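Local coordinates for hypothetical methylmalonyl-CoA decarboxylase alpha subunit (Sulfolobus tokodaii, PDB 1X0U), which is of unknown function but belongs to the carboxyl transferase family, whose chains carry the ClpP/crotonase type of fold, and is found here in an assembly of six chains, at residues P288-R292 against A331-E335; V299-L305 against G318-G324; S365-T369 against A416-K420. All coordinates share one frame. Residue numbers count along the deposited sequence, not the author numbering.

All three contacts reach the second mixed sheet, each through at least one strand. Contact 1 opens at 288-292, the entry and first residues of helix 291-298. Contact 2 opens directly after that helix and is the first to close, as 299-305 meets 318-324 and strand 305-307 pairs with strand 315-322. The chain then turns into strand 325-332, whose end returns to 288-292 and closes contact 1 around contact 2. Contact 3 follows in series: strand 363-369, the next neighbour in the sheet, meets the loop after helix 411-416. Contacts 1 and 3 touch where Tyr289 OH approaches Asp368 OD2 at 2.5 Å, a probable hydrogen bond, whereas contacts 2 and 3 remain apart.

Contact 1: residues P288-R292 against A331-E335; sequences PYNMR and ANNPE
Pro334 lays its ring over one face of the Tyr289 ring: CG sits 3.8 Å from the ring centroid, 24° off the normal, a CH-pi contact in which the rigid proline ring sets its CG against the aromatic face. Tyr289 is extended (phi/psi -156/-177); its CA-to-CB bond points away, yet with chi1 p the ring lies against Pro334, Tyr289 CZ to Pro334 CG being 3.5 Å, and its hydroxyl probably hydrogen-bonds to Asp368 OD2 of strand 363-369. The two segments run with end-to-end directions 132° apart, Pro288 lying nearest Pro334 (CA to CA 4.9 Å) and Met291 nearest Asn333 (5.8 Å). Strand 325-332 ends at Asn332, and Pro334, helical in its backbone angles, turns the chain. Met291, chi1 t and chi2 p, is long and flexible enough to fill the space beside this strand end: its CG is 3.8 Å from Ala331 CB and 3.3 Å from Asn332 O, its CB 3.7 Å from Pro334 CD. Water links polar side chains. Asn290, chi1 t, is the N-cap of helix 291-298, its OD1 accepting a weak bond from Arg292 N at 3.2 Å. Water 2 lies 2.8 Å from Asn290 OD1, 2.9 Å from Glu335 OE2 and 2.7 Å from Arg292 NH1, which donates to it. Water 3 also joins Arg292 NH1 (2.9 Å) to Glu335 OE2 (2.7 Å), while Arg292 NE makes a salt bridge with Glu306. A capped helix start packed against a strand end in this way belongs to the layered helix-on-sheet architecture of the crotonase-type fold.

Contact 2: residues V299-L305 against G318-G324; sequences VDNGEFL and GFARIAG
The carboxylate of Asp300 (chi1 m) grips two successive backbone amides, OD1 taking Ala323 N and OD2 taking Gly324 N, each at 2.6 Å. It thereby clasps the tight turn of the beta hairpin formed by strands 315-322 and 325-332, whose Ala323 and Gly324 have the phi/psi values of a type I' turn (63/42 and 87/-20). Asp suits the place because its short side chain brings two acceptors to bear at once, and OD1 also meets Arg495 in a salt bridge. Asp300 N donates to Arg321 O at 2.9 Å. At the far end, Leu305 and Phe319 form an antiparallel hydrogen-bonded pair, with Leu305 N to Phe319 O and Phe319 N to Leu305 O both 2.9 Å. Between these anchors 299-305 bows away from the strand, with positive phi at Asn301 and Gly302; water 4 fills the gap, accepting from Arg321 N at 3.1 Å and lying 2.9 Å from Asp300 O and 2.7 Å from Glu303 O. Beneath the bow, Val299 CG1 packs on Ala320 CB at 3.6 Å. A CB on Gly318 would collide with the Phe304 ring (chi1 t) and Leu305 O, so glycine fits; Phe304 CE1 lies 3.2 Å from Gly318 CA.

Contact 3: residues S365-T369 against A416-K420; sequences SLVDT and AMSIK
One hydrogen bond joins the two segments: Ser365 OG donates to Met417 O at 2.9 Å. Ser365, chi1 m, points its CB toward the loop, and its small hydroxyl satisfies a buried carbonyl just beyond the last turn of helix 411-416. The nearest pair of CA atoms is here too, Ser365 CA and Met417 CA, 6.5 Å apart.

The van der Waals packing centres on Met417, which accounts for 100 of the 204 Å² buried. Segment 365-369 is extended throughout, so Ser365, Val367 and Thr369 present their CB atoms to Met417 while Leu366 and Asp368 turn theirs away. With all three chi angles m, Met417 folds along this row: its CB lies 3.5 Å from Val367 CG2, its CG 4.0 Å from Thr369 CG2, and its CE 4.4 Å from Ser365 CB and 3.8 Å from Leu366 O. A beta-branched valine offers a compact wall to such a flexible chain, and Thr369 (chi1 t) turns its methyl to Met417 while its OG1 bonds to Gly339 O. Met390 and Asn332 also touch Met417.

By backbone shape, Met417 (-93/0) still lies close to helical values, and Ser418, with positive phi (96/105), breaks away from the helix; its O is held by Thr403 OG1. Beyond it, Ile419 and Lys420 pack on Glu148 of the second subunit.

Strand 363-369, helix 383-396 and strand 401-406 form a beta-alpha-beta crossover, and helix 411-416, which follows, delivers Met417 to the face of strand 363-369, as in the spiral of repeated beta-beta-alpha units that builds the crotonase-type fold.

Contact 1: residues P288-R292 against A331-E335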
loop_
_atom_site.group_PDB
_atom_site.type_symbol
_atom_site.label_atom_id
_atom_site.label_comp_id
_atom_site.label_asym_id
_atom_site.label_seq_id
_atom_site.Cartn_x
_atom_site.Cartn_y
_atom_site.Cartn_z
ATOM N N PRO A 288 -0.085 43.522 30.416
ATOM C CA PRO A 288 0.334 42.132 30.616
ATOM C C PRO A 288 -0.289 41.441 31.822
ATOM O O PRO A 288 -0.799 42.081 32.735
ATOM C CB PRO A 288 1.845 42.260 30.750
ATOM C CG PRO A 288 1.969 43.526 31.540
ATOM C CD PRO A 288 0.993 44.445 30.815
ATOM N N TYR A 289 -0.253 40.118 31.804
ATOM C CA TYR A 289 -0.782 39.314 32.899
ATOM C C TYR A 289 -0.048 37.996 32.820
ATOM O O TYR A 289 0.818 37.832 31.969
ATOM C CB TYR A 289 -2.290 39.076 32.747
ATOM C CG TYR A 289 -2.662 38.463 31.423
ATOM C CD1 TYR A 289 -2.909 39.265 30.310
ATOM C CD2 TYR A 289 -2.727 37.075 31.267
ATOM C CE1 TYR A 289 -3.212 38.708 29.071
ATOM C CE2 TYR A 289 -3.026 36.506 30.029
ATOM C CZ TYR A 289 -3.265 37.327 28.935
ATOM O OH TYR A 289 -3.534 36.771 27.697
ATOM N N ASN A 290 -0.405 37.050 33.680
ATOM C CA ASN A 290 0.267 35.760 33.698
ATOM C C ASN A 290 -0.452 34.679 32.891
ATOM O O ASN A 290 -1.392 34.053 33.389
ATOM C CB ASN A 290 0.437 35.293 35.147
ATOM C CG ASN A 290 1.337 34.089 35.263
ATOM O OD1 ASN A 290 2.022 33.720 34.308
ATOM N ND2 ASN A 290 1.355 33.475 36.435
ATOM N N MET A 291 -0.005 34.457 31.655
ATOM C CA MET A 291 -0.610 33.441 30.786
ATOM C C MET A 291 -0.446 32.043 31.379
ATOM O O MET A 291 -1.291 31.160 31.177
ATOM C CB MET A 291 0.019 33.492 29.383
ATOM C CG MET A 291 -0.466 32.402 28.405
ATOM S SD MET A 291 -2.240 32.453 27.977
ATOM C CE MET A 291 -2.796 30.934 28.680
ATOM N N ARG A 292 0.635 31.842 32.125
ATOM C CA ARG A 292 0.883 30.543 32.735
ATOM C C ARG A 292 -0.196 30.222 33.756
ATOM O O ARG A 292 -0.474 29.060 34.032
ATOM C CB ARG A 292 2.245 30.512 33.435
ATOM C CG ARG A 292 3.437 30.634 32.515
ATOM C CD ARG A 292 4.724 30.216 33.235
ATOM N NE ARG A 292 5.862 30.216 32.323
ATOM C CZ ARG A 292 6.440 31.317 31.862
ATOM N NH1 ARG A 292 5.991 32.507 32.240
ATOM N NH2 ARG A 292 7.449 31.229 31.005
ATOM N N ALA A 331 1.203 28.900 23.763
ATOM C CA ALA A 331 0.489 30.070 24.257
ATOM C C ALA A 331 1.365 31.309 24.308
ATOM O O ALA A 331 2.458 31.269 24.862
ATOM C CB ALA A 331 -0.074 29.760 25.643
ATOM N N ASN A 332 0.884 32.406 23.732
ATOM C CA ASN A 332 1.634 33.656 23.721
ATOM C C ASN A 332 1.781 34.188 25.141
ATOM O O ASN A 332 0.865 34.075 25.957
ATOM C CB ASN A 332 0.932 34.682 22.843
ATOM C CG ASN A 332 0.671 34.159 21.445
ATOM O OD1 ASN A 332 1.606 33.885 20.682
ATOM N ND2 ASN A 332 -0.598 33.995 21.107
ATOM N N ASN A 333 2.949 34.748 25.436
ATOM C CA ASN A 333 3.229 35.268 26.770
ATOM C C ASN A 333 3.244 36.784 26.730
ATOM O O ASN A 333 4.143 37.387 26.148
ATOM C CB ASN A 333 4.585 34.740 27.263
ATOM C CG ASN A 333 4.885 35.139 28.703
ATOM O OD1 ASN A 333 5.964 34.847 29.230
ATOM N ND2 ASN A 333 3.939 35.800 29.342
ATOM N N PRO A 334 2.236 37.420 27.343
ATOM C CA PRO A 334 2.101 38.881 27.394
ATOM C C PRO A 334 3.260 39.549 28.135
ATOM O O PRO A 334 3.652 40.672 27.824
ATOM C CB PRO A 334 0.776 39.084 28.134
ATOM C CG PRO A 334 0.022 37.810 27.900
ATOM C CD PRO A 334 1.106 36.765 28.022
ATOM N N GLU A 335 3.802 38.839 29.113
ATOM C CA GLU A 335 4.897 39.340 29.934
ATOM C C GLU A 335 6.246 39.535 29.228
ATOM O O GLU A 335 7.138 40.164 29.782
ATOM C CB GLU A 335 5.066 38.424 31.139
ATOM C CG GLU A 335 3.875 38.454 32.067
ATOM C CD GLU A 335 3.932 37.386 33.142
ATOM O OE1 GLU A 335 3.163 37.511 34.117
ATOM O OE2 GLU A 335 4.733 36.429 33.007
HETATM O O HOH W 1 2.769 34.509 31.440
HETATM O O HOH W 2 4.789 33.827 34.308
HETATM O O HOH W 3 6.868 35.237 31.950
#

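Contact 2: residues V299-L305 against G318-G324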
loop_
_atom_site.group_PDB
_atom_site.type_symbol
_atom_site.label_atom_id
_atom_site.label_comp_id
_atom_site.label_asym_id
_atom_site.label_seq_id
_atom_site.Cartn_x
_atom_site.Cartn_y
_atom_site.Cartn_z
ATOM N N VAL A 299 -5.374 22.819 32.906
ATOM C CA VAL A 299 -4.890 21.441 32.942
ATOM C C VAL A 299 -5.001 20.687 34.255
ATOM O O VAL A 299 -5.160 21.281 35.317
ATOM C CB VAL A 299 -3.435 21.395 32.475
ATOM C CG1 VAL A 299 -3.329 22.069 31.119
ATOM C CG2 VAL A 299 -2.535 22.107 33.488
ATOM N N ASP A 300 -4.905 19.363 34.157
ATOM C CA ASP A 300 -4.983 18.471 35.300
ATOM C C ASP A 300 -4.012 18.885 36.419
ATOM O O ASP A 300 -2.803 19.023 36.197
ATOM C CB ASP A 300 -4.666 17.036 34.858
ATOM C CG ASP A 300 -5.704 16.458 33.893
ATOM O OD1 ASP A 300 -6.592 17.196 33.405
ATOM O OD2 ASP A 300 -5.624 15.242 33.615
ATOM N N ASN A 301 -4.555 19.083 37.618
ATOM C CA ASN A 301 -3.766 19.456 38.789
ATOM C C ASN A 301 -2.754 20.579 38.543
ATOM O O ASN A 301 -1.751 20.690 39.261
ATOM C CB ASN A 301 -3.044 18.217 39.327
ATOM C CG ASN A 301 -4.000 17.073 39.621
ATOM O OD1 ASN A 301 -3.722 15.921 39.299
ATOM N ND2 ASN A 301 -5.128 17.386 40.234
ATOM N N GLY A 302 -3.021 21.405 37.533
ATOM C CA GLY A 302 -2.137 22.516 37.214
ATOM C C GLY A 302 -0.710 22.169 36.803
ATOM O O GLY A 302 0.129 23.058 36.734
ATOM N N GLU A 303 -0.423 20.901 36.521
ATOM C CA GLU A 303 0.930 20.510 36.124
ATOM C C GLU A 303 1.276 20.824 34.668
ATOM O O GLU A 303 0.486 20.584 33.755
ATOM C CB GLU A 303 1.172 19.027 36.409
ATOM C CG GLU A 303 1.857 18.765 37.761
ATOM C CD GLU A 303 2.953 19.791 38.086
ATOM O OE1 GLU A 303 2.621 20.895 38.575
ATOM O OE2 GLU A 303 4.147 19.506 37.847
ATOM N N PHE A 304 2.473 21.361 34.463
ATOM C CA PHE A 304 2.922 21.747 33.136
ATOM C C PHE A 304 4.437 21.569 33.015
ATOM O O PHE A 304 5.202 22.200 33.756
ATOM C CB PHE A 304 2.532 23.213 32.892
ATOM C CG PHE A 304 2.943 23.757 31.547
ATOM C CD1 PHE A 304 2.516 23.149 30.369
ATOM C CD2 PHE A 304 3.696 24.924 31.463
ATOM C CE1 PHE A 304 2.828 23.699 29.131
ATOM C CE2 PHE A 304 4.014 25.484 30.237
ATOM C CZ PHE A 304 3.580 24.874 29.063
ATOM N N LEU A 305 4.862 20.703 32.094
ATOM C CA LEU A 305 6.286 20.463 31.868
ATOM C C LEU A 305 6.636 21.412 30.733
ATOM O O LEU A 305 6.329 21.152 29.558
ATOM C CB LEU A 305 6.542 19.001 31.463
ATOM C CG LEU A 305 8.009 18.531 31.460
ATOM C CD1 LEU A 305 8.120 17.100 30.982
ATOM C CD2 LEU A 305 8.814 19.418 30.560
ATOM N N GLY A 318 4.633 23.563 26.072
ATOM C CA GLY A 318 4.915 22.503 27.005
ATOM C C GLY A 318 3.862 21.423 26.977
ATOM O O GLY A 318 2.895 21.490 26.200
ATOM N N PHE A 319 4.059 20.430 27.838
ATOM C CA PHE A 319 3.161 19.296 27.947
ATOM C C PHE A 319 2.329 19.370 29.218
ATOM O O PHE A 319 2.722 19.987 30.212
ATOM C CB PHE A 319 3.956 17.982 27.960
ATOM C CG PHE A 319 4.780 17.746 26.715
ATOM C CD1 PHE A 319 6.171 17.719 26.781
ATOM C CD2 PHE A 319 4.165 17.534 25.485
ATOM C CE1 PHE A 319 6.939 17.485 25.635
ATOM C CE2 PHE A 319 4.923 17.301 24.339
ATOM C CZ PHE A 319 6.318 17.275 24.416
ATOM N N ALA A 320 1.176 18.717 29.174
ATOM C CA ALA A 320 0.272 18.677 30.306
ATOM C C ALA A 320 -0.763 17.628 29.990
ATOM O O ALA A 320 -0.769 17.053 28.906
ATOM C CB ALA A 320 -0.410 20.032 30.489
ATOM N N ARG A 321 -1.642 17.370 30.940
ATOM C CA ARG A 321 -2.701 16.422 30.699
ATOM C C ARG A 321 -4.016 17.130 30.906
ATOM O O ARG A 321 -4.126 18.012 31.758
ATOM C CB ARG A 321 -2.595 15.231 31.652
ATOM C CG ARG A 321 -1.551 14.222 31.228
ATOM C CD ARG A 321 -1.246 13.233 32.325
ATOM N NE ARG A 321 -0.074 12.435 31.983
ATOM C CZ ARG A 321 -0.045 11.541 31.004
ATOM N NH1 ARG A 321 -1.133 11.330 30.280
ATOM N NH2 ARG A 321 1.077 10.875 30.734
ATOM N N ILE A 322 -5.003 16.758 30.102
ATOM C CA ILE A 322 -6.340 17.312 30.226
ATOM C C ILE A 322 -7.279 16.129 30.335
ATOM O O ILE A 322 -7.544 15.435 29.347
ATOM C CB ILE A 322 -6.714 18.184 29.024
ATOM C CG1 ILE A 322 -5.935 19.504 29.103
ATOM C CG2 ILE A 322 -8.218 18.438 29.024
ATOM C CD1 ILE A 322 -6.264 20.492 28.018
ATOM N N ALA A 323 -7.762 15.891 31.550
ATOM C CA ALA A 323 -8.645 14.761 31.819
ATOM C C ALA A 323 -7.868 13.478 31.547
ATOM O O ALA A 323 -8.379 12.546 30.933
ATOM C CB ALA A 323 -9.891 14.824 30.929
ATOM N N GLY A 324 -6.612 13.455 31.982
ATOM C CA GLY A 324 -5.789 12.272 31.799
ATOM C C GLY A 324 -5.021 12.124 30.497
ATOM O O GLY A 324 -4.059 11.359 30.448
HETATM O O HOH W 4 -1.335 18.581 33.756
#

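Contact 3: residues S365-T369 against A416-K420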
loop_
_atom_site.group_PDB
_atom_site.type_symbol
_atom_site.label_atom_id
_atom_site.label_comp_id
_atom_site.label_asym_id
_atom_site.label_seq_id
_atom_site.Cartn_x
_atom_site.Cartn_y
_atom_site.Cartn_z
ATOM N N SER A 365 -3.844 25.773 21.330
ATOM C CA SER A 365 -3.327 27.130 21.207
ATOM C C SER A 365 -4.154 28.078 22.090
ATOM O O SER A 365 -5.385 28.021 22.106
ATOM C CB SER A 365 -3.400 27.626 19.760
ATOM O OG SER A 365 -2.588 26.852 18.901
ATOM N N LEU A 366 -3.458 28.935 22.829
ATOM C CA LEU A 366 -4.084 29.933 23.688
ATOM C C LEU A 366 -3.484 31.202 23.119
ATOM O O LEU A 366 -2.276 31.420 23.200
ATOM C CB LEU A 366 -3.679 29.713 25.151
ATOM C CG LEU A 366 -4.104 28.331 25.665
ATOM C CD1 LEU A 366 -3.418 28.002 26.979
ATOM C CD2 LEU A 366 -5.600 28.294 25.812
ATOM N N VAL A 367 -4.335 32.041 22.539
ATOM C CA VAL A 367 -3.868 33.238 21.861
ATOM C C VAL A 367 -4.036 34.607 22.496
ATOM O O VAL A 367 -5.077 34.926 23.075
ATOM C CB VAL A 367 -4.501 33.309 20.445
ATOM C CG1 VAL A 367 -3.899 34.471 19.648
ATOM C CG2 VAL A 367 -4.298 31.978 19.724
ATOM N N ASP A 368 -2.989 35.415 22.335
ATOM C CA ASP A 368 -2.948 36.797 22.798
ATOM C C ASP A 368 -1.655 37.387 22.275
ATOM O O ASP A 368 -0.696 37.581 23.007
ATOM C CB ASP A 368 -2.998 36.898 24.329
ATOM C CG ASP A 368 -3.165 38.333 24.805
ATOM O OD1 ASP A 368 -3.438 39.213 23.954
ATOM O OD2 ASP A 368 -3.029 38.580 26.026
ATOM N N THR A 369 -1.636 37.650 20.979
ATOM C CA THR A 369 -0.462 38.196 20.328
ATOM C C THR A 369 -0.872 39.317 19.378
ATOM O O THR A 369 -1.809 39.166 18.590
ATOM C CB THR A 369 0.298 37.081 19.560
ATOM O OG1 THR A 369 1.391 37.654 18.834
ATOM C CG2 THR A 369 -0.639 36.346 18.596
ATOM N N ALA A 416 -0.680 32.563 12.427
ATOM C CA ALA A 416 0.372 31.678 12.917
ATOM C C ALA A 416 0.026 30.930 14.198
ATOM O O ALA A 416 0.746 30.013 14.594
ATOM C CB ALA A 416 1.677 32.469 13.105
ATOM N N MET A 417 -1.063 31.302 14.857
ATOM C CA MET A 417 -1.412 30.595 16.080
ATOM C C MET A 417 -2.379 29.454 15.800
ATOM O O MET A 417 -2.772 28.733 16.716
ATOM C CB MET A 417 -1.995 31.559 17.124
ATOM C CG MET A 417 -0.955 32.485 17.770
ATOM S SD MET A 417 0.439 31.569 18.470
ATOM C CE MET A 417 -0.324 30.836 19.938
ATOM N N SER A 418 -2.736 29.301 14.521
ATOM C CA SER A 418 -3.636 28.258 14.005
ATOM C C SER A 418 -5.094 28.676 13.844
ATOM O O SER A 418 -5.838 28.779 14.822
ATOM C CB SER A 418 -3.589 26.985 14.860
ATOM O OG SER A 418 -4.498 26.011 14.345
ATOM N N ILE A 419 -5.493 28.902 12.597
ATOM C CA ILE A 419 -6.860 29.290 12.279
ATOM C C ILE A 419 -7.472 28.213 11.388
ATOM O O ILE A 419 -6.747 27.423 10.786
ATOM C CB ILE A 419 -6.911 30.642 11.551
ATOM C CG1 ILE A 419 -6.128 30.569 10.242
ATOM C CG2 ILE A 419 -6.360 31.726 12.457
ATOM C CD1 ILE A 419 -6.217 31.848 9.400
ATOM N N LYS A 420 -8.796 28.175 11.307
ATOM C CA LYS A 420 -9.462 27.159 10.499
ATOM C C LYS A 420 -8.863 26.942 9.111
ATOM O O LYS A 420 -8.586 25.811 8.728
ATOM C CB LYS A 420 -10.952 27.469 10.369
ATOM C CG LYS A 420 -11.770 27.151 11.616
ATOM C CD LYS A 420 -13.235 27.524 11.394
ATOM C CE LYS A 420 -14.128 26.893 12.438
ATOM N NZ LYS A 420 -15.561 27.209 12.171
#